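Local coordinates for protein pectate lyase (Cellvibrio cellulosa, PDB 1GXM) that cleaves pectate (polygalacturonic acid) by anti-beta-elimination, as the catalytic module of a family 10 polysaccharide lyase, at residues Phe246-Pro249 and Arg250-Leu253; Thr320-Ile323 and Asn324-Gln327. All coordinates share one frame; numbering follows the deposited sequence.

Interaction 1: residues Phe246-Pro249 and Arg250-Leu253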
ATOM      1  N   PHE A 246     -13.948   9.028  -2.132  1.00  8.44           N
ATOM      2  CA  PHE A 246     -13.073   9.524  -3.185  1.00  8.43           C
ATOM      3  C   PHE A 246     -13.867  10.313  -4.208  1.00  8.79           C
ATOM      4  O   PHE A 246     -13.391  11.302  -4.761  1.00  9.71           O
ATOM      5  CB  PHE A 246     -12.350   8.384  -3.876  1.00  8.06           C
ATOM      6  CG  PHE A 246     -11.020   8.084  -3.277  1.00  7.98           C
ATOM      7  CD1 PHE A 246      -9.956   8.918  -3.532  1.00  8.36           C
ATOM      8  CD2 PHE A 246     -10.830   6.999  -2.439  1.00  8.09           C
ATOM      9  CE1 PHE A 246      -8.736   8.690  -2.977  1.00  8.13           C
ATOM     10  CE2 PHE A 246      -9.600   6.757  -1.901  1.00  7.83           C
ATOM     11  CZ  PHE A 246      -8.556   7.601  -2.151  1.00  8.46           C
ATOM     12  N   ASN A 247     -15.089   9.856  -4.453  1.00  9.89           N
ATOM     13  CA  ASN A 247     -15.947  10.415  -5.487  1.00 10.17           C
ATOM     14  C   ASN A 247     -16.850  11.516  -4.997  1.00 11.53           C
ATOM     15  O   ASN A 247     -17.780  11.892  -5.703  1.00 12.26           O
ATOM     16  CB  ASN A 247     -16.777   9.307  -6.126  1.00 10.21           C
ATOM     17  CG  ASN A 247     -17.403   9.723  -7.414  1.00 12.99           C
ATOM     18  OD1 ASN A 247     -16.766  10.341  -8.241  1.00 15.20           O
ATOM     19  ND2 ASN A 247     -18.661   9.359  -7.593  1.00 15.16           N
ATOM     20  N   SER A 248     -16.594  12.035  -3.804  1.00 11.42           N
ATOM     21  CA  SER A 248     -17.431  13.069  -3.228  1.00 12.34           C
ATOM     22  C   SER A 248     -16.832  14.431  -3.483  1.00 12.07           C
ATOM     23  O   SER A 248     -15.635  14.621  -3.351  1.00 11.35           O
ATOM     24  CB  SER A 248     -17.529  12.901  -1.724  1.00 13.15           C
ATOM     25  OG  SER A 248     -18.225  13.981  -1.131  1.00 15.41           O
ATOM     26  N   PRO A 249     -17.672  15.399  -3.806  1.00 13.22           N
ATOM     27  CA  PRO A 249     -17.185  16.759  -4.006  1.00 13.92           C
ATOM     28  C   PRO A 249     -16.743  17.405  -2.691  1.00 13.74           C
ATOM     29  O   PRO A 249     -16.130  18.464  -2.715  1.00 14.27           O
ATOM     30  CB  PRO A 249     -18.407  17.490  -4.593  1.00 14.82           C
ATOM     31  CG  PRO A 249     -19.522  16.665  -4.406  1.00 15.59           C
ATOM     32  CD  PRO A 249     -19.114  15.282  -4.039  1.00 13.97           C
ATOM     33  N   ARG A 250     -17.044  16.775  -1.567  1.00 13.51           N
ATOM     34  CA  ARG A 250     -16.486  17.251  -0.302  1.00 13.77           C
ATOM     35  C   ARG A 250     -15.057  16.723  -0.102  1.00 12.16           C
ATOM     36  O   ARG A 250     -14.396  17.079   0.863  1.00 12.82           O
ATOM     37  CB  ARG A 250     -17.354  16.885   0.883  1.00 15.81           C
ATOM     38  CG  ARG A 250     -17.386  15.447   1.183  1.00 18.40           C
ATOM     39  CD  ARG A 250     -18.544  14.996   2.069  1.00 21.70           C
ATOM     40  NE  ARG A 250     -18.310  13.639   2.562  1.00 23.22           N
ATOM     41  CZ  ARG A 250     -17.516  13.329   3.588  1.00 22.71           C
ATOM     42  NH1 ARG A 250     -16.890  14.285   4.266  1.00 20.35           N
ATOM     43  NH2 ARG A 250     -17.373  12.054   3.948  1.00 23.40           N
ATOM     44  N   THR A 251     -14.606  15.867  -1.014  1.00 10.88           N
ATOM     45  CA  THR A 251     -13.263  15.297  -0.989  1.00 10.18           C
ATOM     46  C   THR A 251     -12.428  15.828  -2.128  1.00  9.08           C
ATOM     47  O   THR A 251     -11.403  16.427  -1.896  1.00 10.89           O
ATOM     48  CB  THR A 251     -13.335  13.797  -1.064  1.00  9.10           C
ATOM     49  OG1 THR A 251     -14.022  13.319   0.098  1.00  9.75           O
ATOM     50  CG2 THR A 251     -11.955  13.172  -1.020  1.00  9.24           C
ATOM     51  N   TYR A 252     -12.846  15.633  -3.373  1.00  9.83           N
ATOM     52  CA  TYR A 252     -12.035  16.156  -4.442  1.00 10.33           C
ATOM     53  C   TYR A 252     -12.238  17.639  -4.559  1.00  9.88           C
ATOM     54  O   TYR A 252     -13.244  18.186  -4.134  1.00  9.90           O
ATOM     55  CB  TYR A 252     -12.307  15.467  -5.781  1.00 10.64           C
ATOM     56  CG  TYR A 252     -13.716  15.478  -6.290  1.00 11.07           C
ATOM     57  CD1 TYR A 252     -14.309  16.640  -6.780  1.00 11.46           C
ATOM     58  CD2 TYR A 252     -14.452  14.318  -6.326  1.00 12.87           C
ATOM     59  CE1 TYR A 252     -15.608  16.633  -7.275  1.00 12.01           C
ATOM     60  CE2 TYR A 252     -15.725  14.303  -6.820  1.00 13.46           C
ATOM     61  CZ  TYR A 252     -16.320  15.453  -7.265  1.00 13.08           C
ATOM     62  OH  TYR A 252     -17.600  15.411  -7.757  1.00 15.40           O
ATOM     63  N   LEU A 253     -11.236  18.272  -5.145  1.00  9.82           N
ATOM     64  CA  LEU A 253     -11.236  19.693  -5.430  1.00  9.81           C
ATOM     65  C   LEU A 253     -11.437  19.788  -6.931  1.00  9.91           C
ATOM     66  O   LEU A 253     -10.549  19.478  -7.720  1.00  9.80           O
ATOM     67  CB  LEU A 253      -9.916  20.329  -5.011  1.00 10.18           C
ATOM     68  CG  LEU A 253      -9.740  21.791  -5.422  1.00 11.08           C
ATOM     69  CD1 LEU A 253     -10.720  22.686  -4.718  1.00 14.28           C
ATOM     70  CD2 LEU A 253      -8.310  22.250  -5.165  1.00 11.29           C
TER
HETATM   71  O   HOH W   1     -18.894  13.063  -7.931  1.00 23.04           O

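Interaction 2: residues Thr320-Ile323 and Asn324-Gln327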
ATOM      1  N   THR A 320      -8.796   8.988  -9.440  1.00 10.72           N
ATOM      2  CA  THR A 320      -9.214   8.595 -10.788  1.00 11.61           C
ATOM      3  C   THR A 320      -9.218   7.106 -10.965  1.00 12.05           C
ATOM      4  O   THR A 320     -10.202   6.519 -11.407  1.00 13.24           O
ATOM      5  CB  THR A 320      -8.317   9.283 -11.808  1.00 11.27           C
ATOM      6  OG1 THR A 320      -8.503  10.693 -11.638  1.00 13.52           O
ATOM      7  CG2 THR A 320      -8.731   8.951 -13.252  1.00 14.15           C
ATOM      8  N   SER A 321      -8.125   6.476 -10.602  1.00 12.93           N
ATOM      9  CA  SER A 321      -7.962   5.061 -10.885  1.00 13.92           C
ATOM     10  C   SER A 321      -9.013   4.225 -10.131  1.00 13.09           C
ATOM     11  O   SER A 321      -9.654   3.342 -10.703  1.00 13.54           O
ATOM     12  CB  SER A 321      -6.548   4.611 -10.550  1.00 15.38           C
ATOM     13  OG  SER A 321      -6.288   4.710  -9.188  1.00 19.01           O
ATOM     14  N   ILE A 322      -9.202   4.503  -8.853  1.00 12.46           N
ATOM     15  CA  ILE A 322     -10.120   3.680  -8.081  1.00 12.07           C
ATOM     16  C   ILE A 322     -11.558   3.971  -8.428  1.00 11.92           C
ATOM     17  O   ILE A 322     -12.384   3.081  -8.411  1.00 12.14           O
ATOM     18  CB  ILE A 322      -9.864   3.794  -6.551  1.00 12.57           C
ATOM     19  CG1 ILE A 322     -10.422   2.566  -5.829  1.00 13.20           C
ATOM     20  CG2 ILE A 322     -10.384   5.085  -5.972  1.00 13.53           C
ATOM     21  CD1 ILE A 322      -9.679   1.288  -6.130  1.00 14.81           C
ATOM     22  N   ILE A 323     -11.861   5.218  -8.757  1.00 11.43           N
ATOM     23  CA  ILE A 323     -13.225   5.593  -9.136  1.00 12.02           C
ATOM     24  C   ILE A 323     -13.596   4.925 -10.443  1.00 12.78           C
ATOM     25  O   ILE A 323     -14.679   4.353 -10.569  1.00 12.75           O
ATOM     26  CB  ILE A 323     -13.352   7.120  -9.244  1.00 11.84           C
ATOM     27  CG1 ILE A 323     -13.297   7.709  -7.837  1.00 12.77           C
ATOM     28  CG2 ILE A 323     -14.626   7.516  -9.991  1.00 13.89           C
ATOM     29  CD1 ILE A 323     -13.175   9.196  -7.833  1.00 13.21           C
ATOM     30  N   ASN A 324     -12.685   4.945 -11.399  1.00 12.82           N
ATOM     31  CA  ASN A 324     -12.977   4.353 -12.694  1.00 13.76           C
ATOM     32  C   ASN A 324     -13.104   2.851 -12.573  1.00 13.28           C
ATOM     33  O   ASN A 324     -13.948   2.241 -13.215  1.00 14.81           O
ATOM     34  CB  ASN A 324     -11.924   4.727 -13.732  1.00 14.40           C
ATOM     35  CG  ASN A 324     -12.028   6.187 -14.169  1.00 15.04           C
ATOM     36  OD1 ASN A 324     -11.086   6.732 -14.739  1.00 18.32           O
ATOM     37  ND2 ASN A 324     -13.145   6.829 -13.855  1.00 16.26           N
ATOM     38  N   PHE A 325     -12.276   2.245 -11.732  1.00 12.73           N
ATOM     39  CA  PHE A 325     -12.356   0.805 -11.500  1.00 12.24           C
ATOM     40  C   PHE A 325     -13.653   0.468 -10.794  1.00 12.62           C
ATOM     41  O   PHE A 325     -14.347  -0.476 -11.195  1.00 13.68           O
ATOM     42  CB  PHE A 325     -11.164   0.316 -10.685  1.00 12.24           C
ATOM     43  CG  PHE A 325     -11.175  -1.157 -10.429  1.00 13.27           C
ATOM     44  CD1 PHE A 325     -11.206  -2.048 -11.479  1.00 15.23           C
ATOM     45  CD2 PHE A 325     -11.165  -1.647  -9.147  1.00 14.31           C
ATOM     46  CE1 PHE A 325     -11.227  -3.406 -11.243  1.00 15.49           C
ATOM     47  CE2 PHE A 325     -11.165  -2.997  -8.917  1.00 16.13           C
ATOM     48  CZ  PHE A 325     -11.210  -3.870  -9.962  1.00 15.34           C
ATOM     49  N   ALA A 326     -14.010   1.236  -9.772  1.00 12.53           N
ATOM     50  CA  ALA A 326     -15.285   1.033  -9.098  1.00 13.60           C
ATOM     51  C   ALA A 326     -16.453   1.139 -10.068  1.00 15.34           C
ATOM     52  O   ALA A 326     -17.394   0.375  -9.985  1.00 15.48           O
ATOM     53  CB  ALA A 326     -15.457   2.008  -7.991  1.00 13.44           C
ATOM     54  N   GLN A 327     -16.386   2.089 -10.989  1.00 16.39           N
ATOM     55  CA  GLN A 327     -17.452   2.272 -11.975  1.00 18.03           C
ATOM     56  C   GLN A 327     -17.569   1.007 -12.823  1.00 18.97           C
ATOM     57  O   GLN A 327     -18.665   0.517 -13.078  1.00 19.44           O
ATOM     58  CB  GLN A 327     -17.165   3.490 -12.857  1.00 19.14           C
ATOM     59  CG  GLN A 327     -18.344   3.897 -13.756  1.00 23.35           C
ATOM     60  CD  GLN A 327     -18.428   3.131 -15.073  1.00 29.13           C
ATOM     61  OE1 GLN A 327     -17.561   2.301 -15.397  1.00 33.75           O
ATOM     62  NE2 GLN A 327     -19.477   3.411 -15.845  1.00 32.57           N
TER

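Interaction 1: residues Phe246-Pro249 and Arg250-Leu253
With CG of Tyr252 set between its own backbone N and carbonyl carbon (chi1 56°), the phenol folds back over Ser248 and Pro249. Pro249 CA sits over one ring face, 3.8 Å from the Tyr252 ring centroid and 18° off the ring normal, a CH-pi contact. Pro249 CB adds apolar contact with Tyr252 CZ at 4.0 Å. On the same face, near the rim, lies Ser248 O, the acceptor that shapes the turn. Thr251 N donates to Ser248 O over 2.8 Å, closing a type I beta turn with Pro249 and Arg250 at its corners. Tyr252 N reaches Ser248 O from almost straight ahead at 3.0 Å, whereas Thr251 N comes from well above the carbonyl plane. At the ring edge a water donates to Asn247 O (2.8 Å) and hydrogen-bonds Tyr252 OH (2.7 Å). The turn follows helix 233-246; beyond its own bonds, Thr251 OG1 hydrogen-bonds Trp245 O in that helix and Arg250 NH1 hydrogen-bonds Gln185 OE1. Its own N-H on Ser248 O and its hydroxyl bridged by water to Asn247 O hold Tyr252 at both ends, while the second amide, Thr251 N, ties the turn itself.

Interaction 2: residues Thr320-Ile323 and Asn324-Gln327
Helix 318-329, near the C-terminal end of the chain, carries Thr320 and Asn324 one turn apart, and their side chains run alongside one another in the same direction. Asn324 CG is anti to its carbonyl carbon (chi1 -72°), which brings the carboxamide back along the helix toward Thr320. There Asn324 OD1 comes alongside Thr320 CG2 at 3.6 Å, a methyl-to-oxygen contact, while Asn324 CG lies 3.3 Å from Thr320 O. That carbonyl is already taken by the backbone: Asn324 N donates to Thr320 O over 2.9 Å with an N-H...O angle of 162°. Three more bonds of the same i to i+4 pattern follow in succession, Phe325 N to Ser321 O, Ala326 N to Ile322 O at 2.8 Å, and Gln327 N to Ile323 O. The helix belongs to a catalytic module whose regular structure is mostly helix and whose sequence family falls in the six-hairpin clan, consistent with an alpha/alpha toroid, and its buried face looks onto other helices. Ile322 touches Val220 and Leu223 of helix 219-226 as well as Phe246, while Ala326 meets Val243 of helix 233-246. Within the helix, CD1 of Ile322 comes to the edge of the Phe325 ring, near its plane, 4.5 Å from Phe325 CD2, a loose apolar touch. With CG of Phe325 anti to the backbone N (chi1 -179°), the end of the ring leads off from the preceding turn and packs on Asn19 and Met227. Gln327, on the exposed side, also leads off from the turn before it, its CB passing 3.5 Å from Ile323 O before the chain bends toward its amide.

In the fold
Interaction 1 precedes interaction 2 by more than 60 residues, yet their centres lie 13 Å apart. They meet where Ile323 of helix 318-329 packs on Phe246, the last residue of helix 233-246, and on Asn247 just beyond it: Ile323 CD1 approaches Phe246 O at 3.7 Å. Trp277 of strand 274-278 is shared, touched by residues of both. Each contact is partly buried. Interaction 1 is a type I turn in the loop leading toward strand 256-258, where one carbonyl serves two amides; separately, a water bridge and a CH-pi contact steady the tyrosine. Interaction 2 repeats single backbone bonds, with Ile322 and Ala326 turned to neighbouring helices, Phe325 to loop residues, and Ser321, Asn324 and Gln327 on the exposed surface.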